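Transcription regulator AsnC/Lrp ligand binding domain-containing protein (Sulfolobus tokodaii, PDB 2ZBC) binds isoleucine between its subunits and, as a stand-alone RAM module of the Lrp/AsnC family, probably takes part in amino-acid-responsive regulation of transcription. Local coordinates at residues T29-V34 and Y38-K43; E20-M25 and R61-V66; D47-L52 and T71-E76. All coordinates share one frame; numbering follows the deposited sequence.

In the fold
All three contacts belong to one RAM module, a βαββαβ fold with two helices on an antiparallel sheet. Contact 1 is the buried hairpin of strands 28-34 and 40-45, held by backbone hydrogen bonds and valine pairs. Contact 2, partly buried, ties the end of helix 15-22 to the loop before strand 66-75 through a leucine pair, an arginine over a proline and a water. Its Leu22 packs directly on the hairpin. Contact 3 is buried but small and wholly apolar, setting helix 49-60 against strand 66-75 across the chain's centre from contact 1. Each also lends residues to an isoleucine site: contacts 2 and 3 to one, contact 1 to another.

Contact 1: T29-V34 and Y38-K43; sequences TEVHVV and YDIVVK. With ILE (isoleucine), chain J.
Val31 and Val42 lie side by side on the helix-facing side of an antiparallel beta hairpin, strands 28-34 and 40-45 of the βαββαβ RAM fold. With chi1 at 54°, Val31 holds CG2 anti to its backbone N, and this methyl meets Val42 CG1 at 3.5 Å and Ile40 CG2 at 3.8 Å, all three side chains pointing the same way toward Val18, Phe19 and Leu22 of helix 15-22. The other face carries Glu30, His32, Val41 and Lys43. There Val41 meets Val34 at about a right angle, its CG2 4.1 Å from Val34 CG2. Further along, Glu30 and His32, two residues apart on one strand, are joined: Glu30 OE1 lies in the plane of the His32 ring and accepts from NE2 through its anti lone pair, over 2.7 Å at 165°, while the other ring nitrogen, ND1, bonds Ser79 OG of the second subunit. The aliphatic part of Lys43 slants across the carboxylate, with CD 3.6 Å from Glu30 OE2, while NZ stays 5.5 Å from Glu30 OE2, too far for a salt bridge. OE2 also lies close to OE2 of Glu30 of the second subunit, a like-charge approach that would probably raise the pKa of one of the two. With an alanine at Glu30, His32 NE2 would probably be left without its carboxylate mate and the ring would be steered mainly from ND1. Backbone bonds run between His32 and Val41 in both directions. Beyond them Asp39 and Ile40 both face Ile8, a classic beta bulge where the hairpin opens onto a pocket. Asp39 OD2 is taken by Thr10 N and by Arg61 of the third subunit, and the ammonium N of the bound isoleucine (chain J) reaches Val34 O at 3.0 Å and Asp39 OD1 at 2.8 Å.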
loop_
_atom_site.group_PDB
_atom_site.type_symbol
_atom_site.label_atom_id
_atom_site.label_comp_id
_atom_site.label_asym_id
_atom_site.label_seq_id
_atom_site.Cartn_x
_atom_site.Cartn_y
_atom_site.Cartn_z
ATOM N N THR A 29 9.080 -14.575 -21.227
ATOM C CA THR A 29 10.307 -14.232 -21.901
ATOM C C THR A 29 11.417 -13.819 -20.966
ATOM O O THR A 29 12.615 -13.903 -21.357
ATOM C CB THR A 29 10.107 -13.152 -22.935
ATOM O OG1 THR A 29 9.728 -11.926 -22.284
ATOM C CG2 THR A 29 8.911 -13.531 -23.851
ATOM N N GLU A 30 11.047 -13.399 -19.732
ATOM C CA GLU A 30 12.049 -13.272 -18.670
ATOM C C GLU A 30 11.401 -13.552 -17.325
ATOM O O GLU A 30 10.199 -13.325 -17.117
ATOM C CB GLU A 30 12.668 -11.862 -18.465
ATOM C CG GLU A 30 12.745 -10.989 -19.638
ATOM C CD GLU A 30 13.156 -9.566 -19.293
ATOM O OE1 GLU A 30 13.714 -9.210 -18.171
ATOM O OE2 GLU A 30 12.958 -8.838 -20.265
ATOM N N VAL A 31 12.259 -13.898 -16.385
ATOM C CA VAL A 31 11.771 -14.182 -15.013
ATOM C C VAL A 31 12.934 -13.959 -14.060
ATOM O O VAL A 31 14.079 -14.342 -14.307
ATOM C CB VAL A 31 11.129 -15.581 -14.939
ATOM C CG1 VAL A 31 12.057 -16.675 -15.444
ATOM C CG2 VAL A 31 10.638 -15.945 -13.560
ATOM N N HIS A 32 12.640 -13.290 -12.952
ATOM C CA HIS A 32 13.678 -12.917 -12.017
ATOM C C HIS A 32 13.119 -13.024 -10.614
ATOM O O HIS A 32 12.065 -12.461 -10.375
ATOM C CB HIS A 32 14.115 -11.441 -12.253
ATOM C CG HIS A 32 14.332 -11.036 -13.701
ATOM N ND1 HIS A 32 15.524 -11.256 -14.364
ATOM C CD2 HIS A 32 13.551 -10.363 -14.570
ATOM C CE1 HIS A 32 15.429 -10.798 -15.604
ATOM N NE2 HIS A 32 14.236 -10.261 -15.766
ATOM N N VAL A 33 13.830 -13.617 -9.649
ATOM C CA VAL A 33 13.418 -13.400 -8.223
ATOM C C VAL A 33 14.099 -12.102 -7.796
ATOM O O VAL A 33 15.260 -11.811 -8.174
ATOM C CB VAL A 33 13.872 -14.566 -7.294
ATOM C CG1 VAL A 33 13.497 -14.466 -5.816
ATOM C CG2 VAL A 33 13.343 -15.873 -7.785
ATOM N N VAL A 34 13.428 -11.393 -6.900
ATOM C CA VAL A 34 13.770 -10.060 -6.465
ATOM C C VAL A 34 13.550 -9.825 -4.997
ATOM O O VAL A 34 12.684 -10.416 -4.372
ATOM C CB VAL A 34 13.004 -8.971 -7.234
ATOM C CG1 VAL A 34 13.504 -8.803 -8.672
ATOM C CG2 VAL A 34 11.520 -9.163 -7.130
ATOM N N TYR A 38 7.683 -7.399 -3.734
ATOM C CA TYR A 38 7.319 -8.496 -4.619
ATOM C C TYR A 38 8.485 -9.501 -4.686
ATOM O O TYR A 38 9.630 -9.192 -4.292
ATOM C CB TYR A 38 7.003 -7.934 -6.068
ATOM C CG TYR A 38 6.075 -6.777 -6.031
ATOM C CD1 TYR A 38 4.720 -6.957 -5.857
ATOM C CD2 TYR A 38 6.557 -5.478 -6.156
ATOM C CE1 TYR A 38 3.906 -5.898 -5.807
ATOM C CE2 TYR A 38 5.736 -4.414 -6.105
ATOM C CZ TYR A 38 4.409 -4.625 -5.913
ATOM O OH TYR A 38 3.628 -3.495 -5.795
ATOM N N ASP A 39 8.164 -10.715 -5.115
ATOM C CA ASP A 39 9.050 -11.823 -5.044
ATOM C C ASP A 39 9.573 -12.257 -6.382
ATOM O O ASP A 39 10.753 -12.665 -6.455
ATOM C CB ASP A 39 8.346 -12.990 -4.487
ATOM C CG ASP A 39 7.853 -12.718 -3.047
ATOM O OD1 ASP A 39 8.506 -11.906 -2.365
ATOM O OD2 ASP A 39 6.811 -13.246 -2.616
ATOM N N ILE A 40 8.729 -12.183 -7.414
ATOM C CA ILE A 40 9.178 -12.504 -8.774
ATOM C C ILE A 40 8.601 -11.527 -9.793
ATOM O O ILE A 40 7.455 -11.057 -9.653
ATOM C CB ILE A 40 8.655 -13.893 -9.158
ATOM C CG1 ILE A 40 9.175 -14.994 -8.224
ATOM C CG2 ILE A 40 8.913 -14.235 -10.599
ATOM C CD1 ILE A 40 8.628 -16.365 -8.498
ATOM N N VAL A 41 9.402 -11.230 -10.824
ATOM C CA VAL A 41 9.014 -10.291 -11.898
ATOM C C VAL A 41 9.086 -11.138 -13.138
ATOM O O VAL A 41 10.082 -11.760 -13.376
ATOM C CB VAL A 41 9.951 -9.081 -12.029
ATOM C CG1 VAL A 41 9.574 -8.284 -13.288
ATOM C CG2 VAL A 41 10.000 -8.260 -10.820
ATOM N N VAL A 42 8.012 -11.225 -13.895
ATOM C CA VAL A 42 8.060 -11.900 -15.183
ATOM C C VAL A 42 7.670 -10.940 -16.290
ATOM O O VAL A 42 6.832 -10.051 -16.082
ATOM C CB VAL A 42 7.121 -13.135 -15.273
ATOM C CG1 VAL A 42 7.643 -14.305 -14.443
ATOM C CG2 VAL A 42 5.779 -12.836 -14.915
ATOM N N LYS A 43 8.304 -11.068 -17.433
ATOM C CA LYS A 43 7.763 -10.462 -18.666
ATOM C C LYS A 43 6.980 -11.512 -19.418
ATOM O O LYS A 43 7.451 -12.623 -19.642
ATOM C CB LYS A 43 8.886 -9.885 -19.505
ATOM C CG LYS A 43 8.364 -8.930 -20.615
ATOM C CD LYS A 43 9.521 -7.995 -21.004
ATOM C CE LYS A 43 9.665 -7.840 -22.462
ATOM N NZ LYS A 43 8.472 -7.375 -23.088
HETATM N N ILE J . 10.849 -10.520 -1.975
HETATM C CA ILE J . 11.251 -11.325 -0.773
HETATM C C ILE J . 11.937 -10.513 0.245
HETATM O O ILE J . 12.305 -9.368 -0.098
HETATM C CB ILE J . 12.069 -12.570 -1.151
HETATM C CG1 ILE J . 13.522 -12.251 -1.560
HETATM C CG2 ILE J . 11.357 -13.364 -2.162
HETATM C CD1 ILE J . 14.394 -13.506 -1.757
HETATM O OXT ILE J . 12.000 -11.041 1.364
#

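Contact 2: E20-M25 and R61-V66; sequences ERLKSM and RKLPKV. With ILE (isoleucine), chain I.
Arg21 lays its guanidinium across Pro64, and beside it Leu22 meets Leu63, joining the end of helix 15-22 to the loop before the last sheet strand of the βαββαβ RAM fold. The proline crosses the arginine at about a right angle, with Pro64 CG 3.7 Å above one face of the guanidinium plane and displaced toward its rim. From CG to NE the Arg21 chain is extended, which carries the group past Leu63 to the proline and leaves CD 4.2 Å from Leu63 CD2. Leu63 CD1 meets Leu22 CD2 at 4.0 Å, an oblique crossing on the inner side of the contact. A water completes the first shell: lying at the edge of the guanidinium, in its plane, it accepts from Arg21 NE at 2.8 Å and donates to Pro64 O at 2.7 Å.

In the next shell, a type II turn from Leu63 to Val66, closed by Val66 N to Leu63 O, presents the proline, and Lys65 of this turn forms a salt bridge with Glu17 of the same helix. Leu22 is backed by Val28, Val31, Ile40 and Val42 of the hairpin. Farther out the loop begins at Arg61, salt-bridged through NE to Glu15 of the fourth subunit; one guanidinium face lies against the bound isoleucine (chain I), whose CG2 sits 3.7 Å above that plane.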
loop_
_atom_site.group_PDB
_atom_site.type_symbol
_atom_site.label_atom_id
_atom_site.label_comp_id
_atom_site.label_asym_id
_atom_site.label_seq_id
_atom_site.Cartn_x
_atom_site.Cartn_y
_atom_site.Cartn_z
ATOM N N GLU A 20 11.257 -21.789 -10.980
ATOM C CA GLU A 20 11.506 -23.006 -11.762
ATOM C C GLU A 20 10.337 -23.366 -12.722
ATOM O O GLU A 20 10.588 -23.710 -13.844
ATOM C CB GLU A 20 11.810 -24.180 -10.829
ATOM C CG GLU A 20 11.957 -25.596 -11.438
ATOM C CD GLU A 20 12.432 -26.657 -10.382
ATOM O OE1 GLU A 20 11.826 -26.814 -9.219
ATOM O OE2 GLU A 20 13.460 -27.328 -10.724
ATOM N N ARG A 21 9.090 -23.251 -12.261
ATOM C CA ARG A 21 7.919 -23.528 -13.099
ATOM C C ARG A 21 7.877 -22.528 -14.228
ATOM O O ARG A 21 7.724 -22.890 -15.420
ATOM C CB ARG A 21 6.648 -23.403 -12.303
ATOM C CG ARG A 21 6.487 -24.519 -11.207
ATOM C CD ARG A 21 5.153 -24.463 -10.437
ATOM N NE ARG A 21 5.163 -25.413 -9.328
ATOM C CZ ARG A 21 4.869 -26.703 -9.497
ATOM N NH1 ARG A 21 4.443 -27.165 -10.692
ATOM N NH2 ARG A 21 4.922 -27.491 -8.477
ATOM N N LEU A 22 8.073 -21.245 -13.859
ATOM C CA LEU A 22 7.950 -20.187 -14.826
ATOM C C LEU A 22 8.927 -20.316 -15.990
ATOM O O LEU A 22 8.545 -19.992 -17.175
ATOM C CB LEU A 22 7.976 -18.792 -14.209
ATOM C CG LEU A 22 6.738 -18.438 -13.398
ATOM C CD1 LEU A 22 7.118 -17.266 -12.426
ATOM C CD2 LEU A 22 5.480 -18.151 -14.225
ATOM N N LYS A 23 10.143 -20.765 -15.705
ATOM C CA LYS A 23 11.202 -20.898 -16.737
ATOM C C LYS A 23 10.762 -21.676 -17.975
ATOM O O LYS A 23 11.275 -21.423 -19.066
ATOM C CB LYS A 23 12.429 -21.720 -16.236
ATOM C CG LYS A 23 13.149 -21.199 -15.115
ATOM C CD LYS A 23 14.513 -21.962 -14.849
ATOM C CE LYS A 23 14.447 -23.510 -14.955
ATOM N NZ LYS A 23 15.509 -24.256 -14.125
ATOM N N SER A 24 9.855 -22.630 -17.804
ATOM C CA SER A 24 9.518 -23.620 -18.844
ATOM C C SER A 24 8.415 -23.148 -19.747
ATOM O O SER A 24 8.095 -23.796 -20.736
ATOM C CB SER A 24 9.049 -24.929 -18.213
ATOM O OG SER A 24 10.192 -25.517 -17.668
HETATM N N MSE A 25 7.832 -22.011 -19.429
HETATM C CA MSE A 25 6.641 -21.596 -20.179
HETATM C C MSE A 25 7.092 -20.570 -21.266
HETATM O O MSE A 25 7.864 -19.657 -20.973
HETATM C CB MSE A 25 5.591 -21.092 -19.210
HETATM C CG MSE A 25 4.665 -22.272 -18.324
HETATM SE SE MSE A 25 4.279 -21.094 -16.874
HETATM C CE MSE A 25 5.253 -19.646 -17.111
ATOM N N ARG A 61 -1.656 -17.742 -12.041
ATOM C CA ARG A 61 -2.457 -17.687 -10.808
ATOM C C ARG A 61 -2.990 -19.023 -10.246
ATOM O O ARG A 61 -3.684 -19.024 -9.211
ATOM C CB ARG A 61 -3.620 -16.688 -10.933
ATOM C CG ARG A 61 -3.102 -15.285 -11.005
ATOM C CD ARG A 61 -4.075 -14.241 -11.396
ATOM N NE ARG A 61 -5.201 -14.030 -10.537
ATOM C CZ ARG A 61 -5.191 -13.292 -9.443
ATOM N NH1 ARG A 61 -4.089 -12.672 -9.050
ATOM N NH2 ARG A 61 -6.306 -13.142 -8.770
ATOM N N LYS A 62 -2.762 -20.109 -10.979
ATOM C CA LYS A 62 -3.050 -21.435 -10.481
ATOM C C LYS A 62 -1.809 -22.232 -10.111
ATOM O O LYS A 62 -1.942 -23.385 -9.714
ATOM C CB LYS A 62 -3.973 -22.141 -11.467
ATOM C CG LYS A 62 -5.378 -21.513 -11.378
ATOM C CD LYS A 62 -6.429 -22.128 -12.269
ATOM C CE LYS A 62 -7.848 -21.499 -12.117
ATOM N NZ LYS A 62 -8.724 -22.329 -11.165
ATOM N N LEU A 63 -0.616 -21.692 -10.270
ATOM C CA LEU A 63 0.583 -22.447 -9.941
ATOM C C LEU A 63 0.677 -22.620 -8.433
ATOM O O LEU A 63 0.413 -21.661 -7.682
ATOM C CB LEU A 63 1.838 -21.718 -10.396
ATOM C CG LEU A 63 2.073 -21.537 -11.921
ATOM C CD1 LEU A 63 3.328 -20.784 -12.110
ATOM C CD2 LEU A 63 2.048 -22.871 -12.721
ATOM N N PRO A 64 1.082 -23.798 -7.977
ATOM C CA PRO A 64 1.399 -23.988 -6.540
ATOM C C PRO A 64 2.305 -22.926 -6.024
ATOM O O PRO A 64 3.335 -22.593 -6.599
ATOM C CB PRO A 64 2.120 -25.331 -6.511
ATOM C CG PRO A 64 1.503 -26.094 -7.727
ATOM C CD PRO A 64 1.401 -24.988 -8.767
ATOM N N LYS A 65 1.827 -22.332 -4.950
ATOM C CA LYS A 65 2.554 -21.398 -4.100
ATOM C C LYS A 65 2.508 -20.016 -4.667
ATOM O O LYS A 65 3.097 -19.129 -4.078
ATOM C CB LYS A 65 3.988 -21.888 -3.806
ATOM C CG LYS A 65 3.982 -23.347 -3.226
ATOM C CD LYS A 65 5.259 -23.704 -2.424
ATOM C CE LYS A 65 5.142 -25.056 -1.725
ATOM N NZ LYS A 65 6.507 -25.589 -1.381
ATOM N N VAL A 66 1.772 -19.763 -5.761
ATOM C CA VAL A 66 1.524 -18.368 -6.098
ATOM C C VAL A 66 0.403 -17.829 -5.185
ATOM O O VAL A 66 -0.703 -18.340 -5.113
ATOM C CB VAL A 66 1.228 -18.193 -7.651
ATOM C CG1 VAL A 66 0.667 -16.911 -7.946
ATOM C CG2 VAL A 66 2.449 -18.434 -8.399
HETATM N N ILE I . -5.672 -8.495 -11.167
HETATM C CA ILE I . -4.832 -9.704 -11.436
HETATM C C ILE I . -3.479 -9.356 -12.092
HETATM O O ILE I . -3.328 -8.145 -12.423
HETATM C CB ILE I . -5.577 -10.671 -12.337
HETATM C CG1 ILE I . -5.665 -10.160 -13.771
HETATM C CG2 ILE I . -6.994 -10.796 -11.857
HETATM C CD1 ILE I . -6.448 -11.083 -14.638
HETATM O OXT ILE I . -2.606 -10.281 -12.250
HETATM O O HOH W 1 5.704 -23.858 -7.020
#

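Contact 3: D47-L52 and T71-E76; sequences DSMDKL and TMIIVE. With ILE (isoleucine), chain I.
Ile73 and Met49, a selenomethionine, reach toward each other tip to tip, CD1 of the isoleucine 3.9 Å from CE of Met49, where helix 49-60 lies over strand 66-75 in the second half of the βαββαβ RAM fold. Met49 arrives by a folded path: chi2 and chi3 are both bent the same way, at -61° and -71°, which curls the methyl back toward the strand although CB starts out past it. Leu52, one helical turn on, does start toward the strand. Its CG is anti to the backbone N, and CD2 ends 3.6 Å from Ile73 CD1, the two side chains slanting across each other. A single delta methyl of Ile73 therefore receives both helix residues. That CD1 gets there because the isoleucine side chain is itself bent at chi2, so its end comes nearer to the helix than CB does. All of this is dispersion contact between apolar ends, and Tyr35 of the fourth subunit packs on Met49, Leu52 and Ile73 alike, so the small patch is continued by a neighbour.

Ser48 starts the helix as its N-cap: OG, turned between the backbone N and the carbonyl carbon, accepts from Lys51 N at 3.0 Å. At the other end of the contact, Thr71 takes a different staggered position, OG1 beside its backbone N and anti to the carbonyl carbon (chi1 -62°). The hydroxyl and the amide thus face the same ligand carboxylate, one oxygen each, and Thr69 of the same strand adds a further bond to this isoleucine (chain I). Thr71 N donates to its O at 2.9 Å, and Thr71 OG1 donates to its OXT at 2.8 Å.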
loop_
_atom_site.group_PDB
_atom_site.type_symbol
_atom_site.label_atom_id
_atom_site.label_comp_id
_atom_site.label_asym_id
_atom_site.label_seq_id
_atom_site.Cartn_x
_atom_site.Cartn_y
_atom_site.Cartn_z
ATOM N N ASP A 47 0.215 -13.971 -27.653
ATOM C CA ASP A 47 -0.169 -13.746 -29.047
ATOM C C ASP A 47 -1.344 -12.765 -29.085
ATOM O O ASP A 47 -1.536 -12.013 -30.051
ATOM C CB ASP A 47 -0.591 -15.091 -29.665
ATOM C CG ASP A 47 0.566 -15.980 -30.037
ATOM O OD1 ASP A 47 1.742 -15.591 -30.091
ATOM O OD2 ASP A 47 0.334 -17.126 -30.325
ATOM N N SER A 48 -2.158 -12.750 -28.036
ATOM C CA SER A 48 -3.309 -11.866 -27.962
ATOM C C SER A 48 -3.621 -11.490 -26.515
ATOM O O SER A 48 -3.088 -12.183 -25.590
ATOM C CB SER A 48 -4.520 -12.622 -28.495
ATOM O OG SER A 48 -4.779 -13.722 -27.689
HETATM N N MSE A 49 -4.571 -10.564 -26.348
HETATM C CA MSE A 49 -5.013 -10.131 -25.008
HETATM C C MSE A 49 -5.804 -11.288 -24.312
HETATM O O MSE A 49 -5.558 -11.606 -23.100
HETATM C CB MSE A 49 -5.795 -8.787 -25.063
HETATM C CG MSE A 49 -4.891 -7.498 -25.140
HETATM SE SE MSE A 49 -3.719 -7.194 -23.723
HETATM C CE MSE A 49 -5.024 -6.692 -22.325
ATOM N N ASP A 50 -6.651 -11.998 -25.048
ATOM C CA ASP A 50 -7.272 -13.227 -24.498
ATOM C C ASP A 50 -6.224 -14.256 -24.003
ATOM O O ASP A 50 -6.393 -14.903 -22.939
ATOM C CB ASP A 50 -8.147 -13.914 -25.553
ATOM C CG ASP A 50 -9.501 -13.241 -25.737
ATOM O OD1 ASP A 50 -9.729 -12.120 -25.180
ATOM O OD2 ASP A 50 -10.440 -13.773 -26.361
ATOM N N LYS A 51 -5.205 -14.500 -24.827
ATOM C CA LYS A 51 -4.175 -15.467 -24.416
ATOM C C LYS A 51 -3.342 -14.976 -23.212
ATOM O O LYS A 51 -3.048 -15.779 -22.369
ATOM C CB LYS A 51 -3.293 -15.946 -25.584
ATOM C CG LYS A 51 -4.053 -16.943 -26.502
ATOM C CD LYS A 51 -3.316 -17.217 -27.837
ATOM C CE LYS A 51 -4.182 -17.914 -28.907
ATOM N NZ LYS A 51 -4.580 -19.351 -28.636
ATOM N N LEU A 52 -3.131 -13.654 -23.086
ATOM C CA LEU A 52 -2.541 -13.069 -21.913
ATOM C C LEU A 52 -3.450 -13.339 -20.713
ATOM O O LEU A 52 -2.959 -13.793 -19.680
ATOM C CB LEU A 52 -2.343 -11.547 -22.069
ATOM C CG LEU A 52 -1.786 -10.868 -20.788
ATOM C CD1 LEU A 52 -0.368 -11.200 -20.602
ATOM C CD2 LEU A 52 -1.921 -9.381 -20.815
ATOM N N THR A 71 -0.504 -7.455 -12.597
ATOM C CA THR A 71 -0.147 -7.417 -14.054
ATOM C C THR A 71 -0.183 -5.988 -14.509
ATOM O O THR A 71 -1.166 -5.312 -14.321
ATOM C CB THR A 71 -1.161 -8.283 -14.881
ATOM O OG1 THR A 71 -1.080 -9.649 -14.451
ATOM C CG2 THR A 71 -0.851 -8.276 -16.456
HETATM N N MSE A 72 0.923 -5.540 -15.076
HETATM C CA MSE A 72 1.070 -4.220 -15.546
HETATM C C MSE A 72 1.055 -4.360 -17.088
HETATM O O MSE A 72 2.009 -4.853 -17.669
HETATM C CB MSE A 72 2.421 -3.683 -15.066
HETATM C CG MSE A 72 2.425 -3.538 -13.477
HETATM SE SE MSE A 72 4.092 -2.652 -12.965
HETATM C CE MSE A 72 5.234 -4.130 -13.235
ATOM N N ILE A 73 -0.037 -3.968 -17.693
ATOM C CA ILE A 73 -0.143 -3.951 -19.147
ATOM C C ILE A 73 0.797 -2.894 -19.658
ATOM O O ILE A 73 0.819 -1.776 -19.161
ATOM C CB ILE A 73 -1.628 -3.655 -19.606
ATOM C CG1 ILE A 73 -2.600 -4.683 -19.009
ATOM C CG2 ILE A 73 -1.677 -3.638 -21.134
ATOM C CD1 ILE A 73 -2.349 -6.030 -19.502
ATOM N N ILE A 74 1.627 -3.252 -20.647
ATOM C CA ILE A 74 2.568 -2.373 -21.276
ATOM C C ILE A 74 1.878 -1.554 -22.369
ATOM O O ILE A 74 1.055 -2.083 -23.137
ATOM C CB ILE A 74 3.746 -3.195 -21.881
ATOM C CG1 ILE A 74 4.678 -3.641 -20.754
ATOM C CG2 ILE A 74 4.636 -2.394 -22.834
ATOM C CD1 ILE A 74 5.558 -4.806 -21.164
ATOM N N VAL A 75 2.221 -0.277 -22.422
ATOM C CA VAL A 75 1.635 0.662 -23.397
ATOM C C VAL A 75 2.322 0.469 -24.780
ATOM O O VAL A 75 3.566 0.605 -24.911
ATOM C CB VAL A 75 1.806 2.175 -23.002
ATOM C CG1 VAL A 75 1.297 3.072 -24.151
ATOM C CG2 VAL A 75 0.970 2.492 -21.707
ATOM N N GLU A 76 1.552 0.008 -25.723
ATOM C CA GLU A 76 1.991 -0.069 -27.143
ATOM C C GLU A 76 2.578 1.249 -27.601
ATOM O O GLU A 76 1.970 2.293 -27.468
ATOM C CB GLU A 76 0.815 -0.502 -28.036
ATOM C CG GLU A 76 0.551 -2.016 -27.997
ATOM C CD GLU A 76 -0.608 -2.464 -28.906
ATOM O OE1 GLU A 76 -1.412 -1.653 -29.242
ATOM O OE2 GLU A 76 -0.646 -3.636 -29.287
HETATM N N ILE I . -5.672 -8.495 -11.167
HETATM C CA ILE I . -4.832 -9.704 -11.436
HETATM C C ILE I . -3.479 -9.356 -12.092
HETATM O O ILE I . -3.328 -8.145 -12.423
HETATM C CB ILE I . -5.577 -10.671 -12.337
HETATM C CG1 ILE I . -5.665 -10.160 -13.771
HETATM C CG2 ILE I . -6.994 -10.796 -11.857
HETATM C CD1 ILE I . -6.448 -11.083 -14.638
HETATM O OXT ILE I . -2.606 -10.281 -12.250
#